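PDB 2VEC: pirin-like protein YhaK from Escherichia coli, which is a monomeric, redox-sensitive bicupin of the pirin family found in the cytoplasm, which lacks quercetin 2,3-dioxygenase activity. Local coordinates for residues V70-Y82 and L116-N128. Residues are numbered along the deposited sequence; the frame is centred on the assembly and turned at random.
Sequences VLAPGAAFQPRTY and LSTQPGVSYSEHN
Thr118 meets Tyr82 through its methyl, with CG2 3.9 Å from Tyr82 CD2; the same methyl also lies over one face of the Tyr124 ring, offset toward the rim. Its hydroxyl is turned the other way, to Val85 O and to a water that also donates to Tyr82 O. After the type II turn from Gln119 to Val122, a second water accepts from Tyr82 N and sits at the edge of the Tyr124 ring, in its plane, within hydrogen-bonding distance of Gln119 O and Val122 O. Thr81 CG2 rests 3.8 Å from Ser123 OG.

Tyr124 carries the middle of the contact. Its backbone exchanges two hydrogen bonds with Arg80, Tyr124 N to Arg80 O being 2.8 Å, as an antiparallel hydrogen-bonded pair. Its side chain leaves the strand on the face shared by Glu126 and Phe77, and CG anti to the carbonyl carbon (chi1 -64°) sets the ring beside the backbone N, near the Tyr82 ring; the planes are inclined at 43°, and the closest carbons, CD2 of each, are 3.6 Å apart. The phenol of Tyr124 accepts from Gln119 N, fixing its far end to the turn.

Glu126 extends alongside Phe77, OE1 lying at the ring edge 3.3 Å from CD2, while Leu71 CD2 covers one face of that ring. The carboxylate is held from beyond by Tyr98 and by a salt bridge to Arg137. On the other side of the sheet, Ala76 CB packs obliquely against the His127 imidazole. Asn128 ends the pairing: its N donates to Ala75 O (3.0 Å), and its ND2 makes weak bonds to Leu71 O and to Ala72 O, the first residue of the type II turn from Ala72 to Ala75; ND2 also donates to Lys133 O, while OD1 accepts from Ser130 N.

Strand 76-80 forms the edge of the four-stranded sheet of this cupin domain, with 124-128 between it and 95-100, and the Phe77 and Tyr82 side facing strand 135-143 of the opposing sheet.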
ATOM      1  N   VAL A  70      -1.071  -4.206  13.837  1.00 40.75           N
ATOM      2  CA  VAL A  70      -1.653  -5.459  14.294  1.00 43.07           C
ATOM      3  C   VAL A  70      -2.668  -5.103  15.375  1.00 46.37           C
ATOM      4  O   VAL A  70      -2.306  -4.458  16.351  1.00 48.78           O
ATOM      5  CB  VAL A  70      -0.553  -6.414  14.852  1.00 44.27           C
ATOM      6  CG1 VAL A  70      -1.150  -7.693  15.456  1.00 45.21           C
ATOM      7  CG2 VAL A  70       0.484  -6.770  13.764  1.00 42.39           C
ATOM      8  N   LEU A  71      -3.926  -5.516  15.191  1.00 48.17           N
ATOM      9  CA  LEU A  71      -4.979  -5.408  16.216  1.00 52.50           C
ATOM     10  C   LEU A  71      -5.244  -6.763  16.874  1.00 55.36           C
ATOM     11  O   LEU A  71      -5.454  -7.757  16.170  1.00 54.03           O
ATOM     12  CB  LEU A  71      -6.288  -4.912  15.580  1.00 52.52           C
ATOM     13  CG  LEU A  71      -6.600  -3.421  15.413  1.00 53.53           C
ATOM     14  CD1 LEU A  71      -7.923  -3.275  14.662  1.00 54.97           C
ATOM     15  CD2 LEU A  71      -6.707  -2.701  16.756  1.00 57.86           C
ATOM     16  N   ALA A  72      -5.255  -6.794  18.214  1.00 59.06           N
ATOM     17  CA  ALA A  72      -5.506  -8.020  18.992  1.00 62.60           C
ATOM     18  C   ALA A  72      -6.960  -8.523  18.843  1.00 64.51           C
ATOM     19  O   ALA A  72      -7.857  -7.726  18.510  1.00 64.48           O
ATOM     20  CB  ALA A  72      -5.174  -7.769  20.469  1.00 65.49           C
ATOM     21  N   PRO A  73      -7.196  -9.843  19.057  1.00 66.88           N
ATOM     22  CA  PRO A  73      -8.578 -10.380  19.145  1.00 69.73           C
ATOM     23  C   PRO A  73      -9.537  -9.437  19.901  1.00 72.30           C
ATOM     24  O   PRO A  73      -9.164  -8.903  20.960  1.00 73.89           O
ATOM     25  CB  PRO A  73      -8.400 -11.680  19.951  1.00 72.71           C
ATOM     26  CG  PRO A  73      -6.980 -12.113  19.719  1.00 70.77           C
ATOM     27  CD  PRO A  73      -6.163 -10.907  19.185  1.00 67.21           C
ATOM     28  N   GLY A  74     -10.732  -9.188  19.335  1.00 73.23           N
ATOM     29  CA  GLY A  74     -11.666  -8.218  19.955  1.00 76.21           C
ATOM     30  C   GLY A  74     -11.357  -6.708  19.786  1.00 75.22           C
ATOM     31  O   GLY A  74     -12.245  -5.878  20.003  1.00 76.70           O
ATOM     32  N   ALA A  75     -10.120  -6.345  19.406  1.00 72.78           N
ATOM     33  CA  ALA A  75      -9.660  -4.941  19.459  1.00 72.07           C
ATOM     34  C   ALA A  75     -10.212  -4.045  18.348  1.00 70.55           C
ATOM     35  O   ALA A  75     -10.748  -4.534  17.348  1.00 69.02           O
ATOM     36  CB  ALA A  75      -8.133  -4.873  19.488  1.00 70.20           C
ATOM     37  N   ALA A  76     -10.060  -2.729  18.524  1.00 71.37           N
ATOM     38  CA  ALA A  76     -10.680  -1.748  17.631  1.00 71.12           C
ATOM     39  C   ALA A  76     -10.211  -0.321  17.900  1.00 71.49           C
ATOM     40  O   ALA A  76     -10.506   0.243  18.957  1.00 74.97           O
ATOM     41  CB  ALA A  76     -12.217  -1.824  17.746  1.00 73.45           C
ATOM     42  N   PHE A  77      -9.514   0.267  16.931  1.00 69.07           N
ATOM     43  CA  PHE A  77      -9.097   1.669  17.006  1.00 69.00           C
ATOM     44  C   PHE A  77     -10.283   2.613  17.185  1.00 71.11           C
ATOM     45  O   PHE A  77     -11.392   2.344  16.694  1.00 71.73           O
ATOM     46  CB  PHE A  77      -8.331   2.064  15.747  1.00 65.93           C
ATOM     47  CG  PHE A  77      -7.064   1.284  15.526  1.00 64.58           C
ATOM     48  CD1 PHE A  77      -6.096   1.186  16.533  1.00 66.33           C
ATOM     49  CD2 PHE A  77      -6.828   0.670  14.300  1.00 60.94           C
ATOM     50  CE1 PHE A  77      -4.912   0.474  16.316  1.00 65.38           C
ATOM     51  CE2 PHE A  77      -5.645  -0.051  14.072  1.00 60.46           C
ATOM     52  CZ  PHE A  77      -4.683  -0.145  15.077  1.00 61.97           C
ATOM     53  N   GLN A  78     -10.056   3.721  17.888  1.00 72.32           N
ATOM     54  CA  GLN A  78     -11.136   4.682  18.121  1.00 74.40           C
ATOM     55  C   GLN A  78     -11.347   5.555  16.878  1.00 70.52           C
ATOM     56  O   GLN A  78     -10.386   5.821  16.137  1.00 67.92           O
ATOM     57  CB  GLN A  78     -10.897   5.516  19.395  1.00 77.60           C
ATOM     58  CG  GLN A  78      -9.669   6.452  19.365  1.00 77.98           C
ATOM     59  CD  GLN A  78      -9.730   7.541  20.448  1.00 81.09           C
ATOM     60  OE1 GLN A  78     -10.744   7.695  21.145  1.00 87.93           O
ATOM     61  NE2 GLN A  78      -8.641   8.295  20.590  1.00 81.07           N
ATOM     62  N   PRO A  79     -12.601   5.991  16.635  1.00 70.64           N
ATOM     63  CA  PRO A  79     -12.911   6.759  15.425  1.00 67.44           C
ATOM     64  C   PRO A  79     -12.023   7.985  15.296  1.00 64.81           C
ATOM     65  O   PRO A  79     -11.654   8.590  16.306  1.00 66.99           O
ATOM     66  CB  PRO A  79     -14.363   7.198  15.639  1.00 70.54           C
ATOM     67  CG  PRO A  79     -14.926   6.214  16.593  1.00 73.61           C
ATOM     68  CD  PRO A  79     -13.792   5.793  17.481  1.00 74.22           C
ATOM     69  N   ARG A  80     -11.695   8.348  14.065  1.00 59.98           N
ATOM     70  CA  ARG A  80     -10.810   9.475  13.798  1.00 57.11           C
ATOM     71  C   ARG A  80     -11.134  10.126  12.455  1.00 54.54           C
ATOM     72  O   ARG A  80     -11.653   9.482  11.531  1.00 51.95           O
ATOM     73  CB  ARG A  80      -9.332   9.042  13.825  1.00 55.05           C
ATOM     74  CG  ARG A  80      -8.917   8.055  12.710  1.00 51.55           C
ATOM     75  CD  ARG A  80      -7.410   8.080  12.432  1.00 49.70           C
ATOM     76  NE  ARG A  80      -6.990   9.418  12.011  1.00 50.02           N
ATOM     77  CZ  ARG A  80      -5.745   9.869  12.057  1.00 48.45           C
ATOM     78  NH1 ARG A  80      -4.776   9.079  12.491  1.00 47.21           N
ATOM     79  NH2 ARG A  80      -5.476  11.122  11.673  1.00 49.39           N
ATOM     80  N   THR A  81     -10.835  11.413  12.367  1.00 53.84           N
ATOM     81  CA  THR A  81     -10.916  12.116  11.104  1.00 51.80           C
ATOM     82  C   THR A  81      -9.554  11.978  10.426  1.00 48.56           C
ATOM     83  O   THR A  81      -8.576  11.572  11.059  1.00 47.60           O
ATOM     84  CB  THR A  81     -11.290  13.610  11.285  1.00 54.31           C
ATOM     85  OG1 THR A  81     -10.226  14.297  11.957  1.00 53.84           O
ATOM     86  CG2 THR A  81     -12.609  13.768  12.075  1.00 56.50           C
ATOM     87  N   TYR A  82      -9.505  12.271   9.133  1.00 46.35           N
ATOM     88  CA  TYR A  82      -8.265  12.184   8.380  1.00 43.87           C
ATOM     89  C   TYR A  82      -7.975  13.544   7.732  1.00 44.69           C
ATOM     90  O   TYR A  82      -8.907  14.276   7.381  1.00 46.13           O
ATOM     91  CB  TYR A  82      -8.374  11.101   7.306  1.00 41.01           C
ATOM     92  CG  TYR A  82      -8.330   9.689   7.840  1.00 40.27           C
ATOM     93  CD1 TYR A  82      -7.155   9.165   8.370  1.00 37.33           C
ATOM     94  CD2 TYR A  82      -9.454   8.870   7.799  1.00 41.28           C
ATOM     95  CE1 TYR A  82      -7.096   7.882   8.859  1.00 37.28           C
ATOM     96  CE2 TYR A  82      -9.408   7.555   8.289  1.00 40.86           C
ATOM     97  CZ  TYR A  82      -8.223   7.075   8.813  1.00 40.14           C
ATOM     98  OH  TYR A  82      -8.153   5.786   9.297  1.00 42.26           O
ATOM     99  N   LEU A 116     -10.647   3.770   0.888  1.00 26.72           N
ATOM    100  CA  LEU A 116     -11.643   4.712   1.425  1.00 27.82           C
ATOM    101  C   LEU A 116     -11.287   6.090   0.928  1.00 27.55           C
ATOM    102  O   LEU A 116     -10.203   6.587   1.241  1.00 26.43           O
ATOM    103  CB  LEU A 116     -11.614   4.666   2.966  1.00 28.54           C
ATOM    104  CG  LEU A 116     -11.842   3.280   3.573  1.00 29.33           C
ATOM    105  CD1 LEU A 116     -11.590   3.319   5.083  1.00 34.34           C
ATOM    106  CD2 LEU A 116     -13.289   2.856   3.279  1.00 27.85           C
ATOM    107  N   SER A 117     -12.187   6.692   0.152  1.00 29.32           N
ATOM    108  CA  SER A 117     -11.974   8.045  -0.401  1.00 30.46           C
ATOM    109  C   SER A 117     -12.668   8.917   0.599  1.00 32.71           C
ATOM    110  O   SER A 117     -13.900   8.973   0.616  1.00 35.68           O
ATOM    111  CB  SER A 117     -12.579   8.170  -1.794  1.00 30.09           C
ATOM    112  OG  SER A 117     -11.811   7.350  -2.673  1.00 29.82           O
ATOM    113  N   THR A 118     -11.887   9.494   1.513  1.00 32.86           N
ATOM    114  CA  THR A 118     -12.467  10.044   2.740  1.00 35.74           C
ATOM    115  C   THR A 118     -13.036  11.432   2.495  1.00 38.57           C
ATOM    116  O   THR A 118     -12.681  12.104   1.507  1.00 37.60           O
ATOM    117  CB  THR A 118     -11.461  10.087   3.912  1.00 36.39           C
ATOM    118  OG1 THR A 118     -10.441  11.037   3.619  1.00 34.43           O
ATOM    119  CG2 THR A 118     -10.815   8.710   4.142  1.00 33.77           C
ATOM    120  N   GLN A 119     -13.904  11.853   3.405  1.00 41.86           N
ATOM    121  CA  GLN A 119     -14.630  13.102   3.261  1.00 45.47           C
ATOM    122  C   GLN A 119     -14.382  13.971   4.480  1.00 47.51           C
ATOM    123  O   GLN A 119     -14.356  13.471   5.595  1.00 47.21           O
ATOM    124  CB  GLN A 119     -16.139  12.861   3.153  1.00 47.39           C
ATOM    125  CG  GLN A 119     -16.612  11.768   2.213  1.00 48.58           C
ATOM    126  CD  GLN A 119     -18.136  11.540   2.343  1.00 51.76           C
ATOM    127  OE1 GLN A 119     -18.596  10.627   3.052  1.00 55.86           O
ATOM    128  NE2 GLN A 119     -18.928  12.407   1.690  1.00 55.82           N
ATOM    129  N   PRO A 120     -14.199  15.283   4.266  1.00 49.75           N
ATOM    130  CA  PRO A 120     -14.008  16.289   5.317  1.00 51.82           C
ATOM    131  C   PRO A 120     -14.926  16.150   6.524  1.00 54.32           C
ATOM    132  O   PRO A 120     -16.148  16.139   6.376  1.00 55.63           O
ATOM    133  CB  PRO A 120     -14.319  17.596   4.584  1.00 53.47           C
ATOM    134  CG  PRO A 120     -13.826  17.347   3.207  1.00 51.89           C
ATOM    135  CD  PRO A 120     -14.108  15.888   2.922  1.00 49.66           C
ATOM    136  N   GLY A 121     -14.332  16.036   7.712  1.00 54.90           N
ATOM    137  CA  GLY A 121     -15.107  16.021   8.961  1.00 57.11           C
ATOM    138  C   GLY A 121     -15.833  14.714   9.253  1.00 57.53           C
ATOM    139  O   GLY A 121     -16.613  14.635  10.197  1.00 60.84           O
ATOM    140  N   VAL A 122     -15.589  13.682   8.451  1.00 54.38           N
ATOM    141  CA  VAL A 122     -16.238  12.405   8.685  1.00 54.49           C
ATOM    142  C   VAL A 122     -15.278  11.567   9.538  1.00 53.48           C
ATOM    143  O   VAL A 122     -14.083  11.617   9.327  1.00 52.19           O
ATOM    144  CB  VAL A 122     -16.658  11.738   7.339  1.00 52.26           C
ATOM    145  CG1 VAL A 122     -17.119  10.295   7.537  1.00 51.95           C
ATOM    146  CG2 VAL A 122     -17.755  12.584   6.643  1.00 53.90           C
ATOM    147  N   SER A 123     -15.801  10.839  10.517  1.00 55.75           N
ATOM    148  CA  SER A 123     -14.983   9.986  11.383  1.00 54.93           C
ATOM    149  C   SER A 123     -15.027   8.549  10.904  1.00 53.21           C
ATOM    150  O   SER A 123     -16.083   8.072  10.480  1.00 54.37           O
ATOM    151  CB  SER A 123     -15.480  10.044  12.831  1.00 59.29           C
ATOM    152  OG  SER A 123     -14.957  11.171  13.503  1.00 61.98           O
ATOM    153  N   TYR A 124     -13.899   7.851  11.041  1.00 49.99           N
ATOM    154  CA  TYR A 124     -13.724   6.514  10.507  1.00 48.25           C
ATOM    155  C   TYR A 124     -13.207   5.563  11.567  1.00 49.64           C
ATOM    156  O   TYR A 124     -12.291   5.898  12.313  1.00 50.18           O
ATOM    157  CB  TYR A 124     -12.717   6.552   9.324  1.00 43.35           C
ATOM    158  CG  TYR A 124     -13.228   7.356   8.154  1.00 41.98           C
ATOM    159  CD1 TYR A 124     -13.962   6.749   7.124  1.00 41.93           C
ATOM    160  CD2 TYR A 124     -13.010   8.741   8.084  1.00 42.24           C
ATOM    161  CE1 TYR A 124     -14.450   7.519   6.024  1.00 41.80           C
ATOM    162  CE2 TYR A 124     -13.497   9.497   7.024  1.00 40.95           C
ATOM    163  CZ  TYR A 124     -14.212   8.888   6.000  1.00 41.44           C
ATOM    164  OH  TYR A 124     -14.690   9.678   4.965  1.00 41.03           O
ATOM    165  N   SER A 125     -13.768   4.362  11.608  1.00 51.27           N
ATOM    166  CA  SER A 125     -13.356   3.383  12.605  1.00 53.33           C
ATOM    167  C   SER A 125     -12.997   2.050  11.967  1.00 51.89           C
ATOM    168  O   SER A 125     -13.493   1.704  10.892  1.00 50.98           O
ATOM    169  CB  SER A 125     -14.445   3.203  13.665  1.00 57.42           C
ATOM    170  OG  SER A 125     -15.491   2.382  13.193  1.00 58.87           O
ATOM    171  N   GLU A 126     -12.123   1.311  12.638  1.00 52.17           N
ATOM    172  CA  GLU A 126     -11.618   0.050  12.124  1.00 51.70           C
ATOM    173  C   GLU A 126     -11.660  -0.952  13.259  1.00 54.55           C
ATOM    174  O   GLU A 126     -11.031  -0.726  14.289  1.00 55.45           O
ATOM    175  CB  GLU A 126     -10.184   0.232  11.600  1.00 48.76           C
ATOM    176  CG  GLU A 126      -9.357  -1.063  11.523  1.00 48.09           C
ATOM    177  CD  GLU A 126      -8.003  -0.881  10.833  1.00 46.13           C
ATOM    178  OE1 GLU A 126      -7.339   0.162  11.039  1.00 46.58           O
ATOM    179  OE2 GLU A 126      -7.605  -1.794  10.075  1.00 43.47           O
ATOM    180  N   HIS A 127     -12.426  -2.028  13.088  1.00 56.86           N
ATOM    181  CA  HIS A 127     -12.590  -3.038  14.153  1.00 60.97           C
ATOM    182  C   HIS A 127     -12.154  -4.407  13.682  1.00 59.78           C
ATOM    183  O   HIS A 127     -12.510  -4.824  12.577  1.00 59.47           O
ATOM    184  CB  HIS A 127     -14.053  -3.207  14.600  1.00 64.99           C
ATOM    185  CG  HIS A 127     -14.738  -1.951  15.046  1.00 70.68           C
ATOM    186  ND1 HIS A 127     -14.090  -0.741  15.202  1.00 74.29           N
ATOM    187  CD2 HIS A 127     -16.032  -1.731  15.393  1.00 77.26           C
ATOM    188  CE1 HIS A 127     -14.957   0.171  15.614  1.00 76.93           C
ATOM    189  NE2 HIS A 127     -16.143  -0.402  15.734  1.00 79.61           N
ATOM    190  N   ASN A 128     -11.440  -5.134  14.536  1.00 60.36           N
ATOM    191  CA  ASN A 128     -11.134  -6.526  14.253  1.00 59.83           C
ATOM    192  C   ASN A 128     -12.404  -7.377  14.456  1.00 63.02           C
ATOM    193  O   ASN A 128     -12.986  -7.371  15.535  1.00 65.04           O
ATOM    194  CB  ASN A 128      -9.981  -7.000  15.151  1.00 60.08           C
ATOM    195  CG  ASN A 128      -9.549  -8.431  14.869  1.00 60.63           C
ATOM    196  OD1 ASN A 128     -10.205  -9.156  14.094  1.00 60.46           O
ATOM    197  ND2 ASN A 128      -8.437  -8.858  15.522  1.00 63.26           N
TER
HETATM  198  O   HOH W   1     -10.707  13.408   5.133  1.00 42.26           O
HETATM  199  O   HOH W   2     -11.988  13.104   7.610  1.00 42.30           O
HETATM  200  O   HOH W   3      -9.823   4.386  11.093  1.00 55.00           O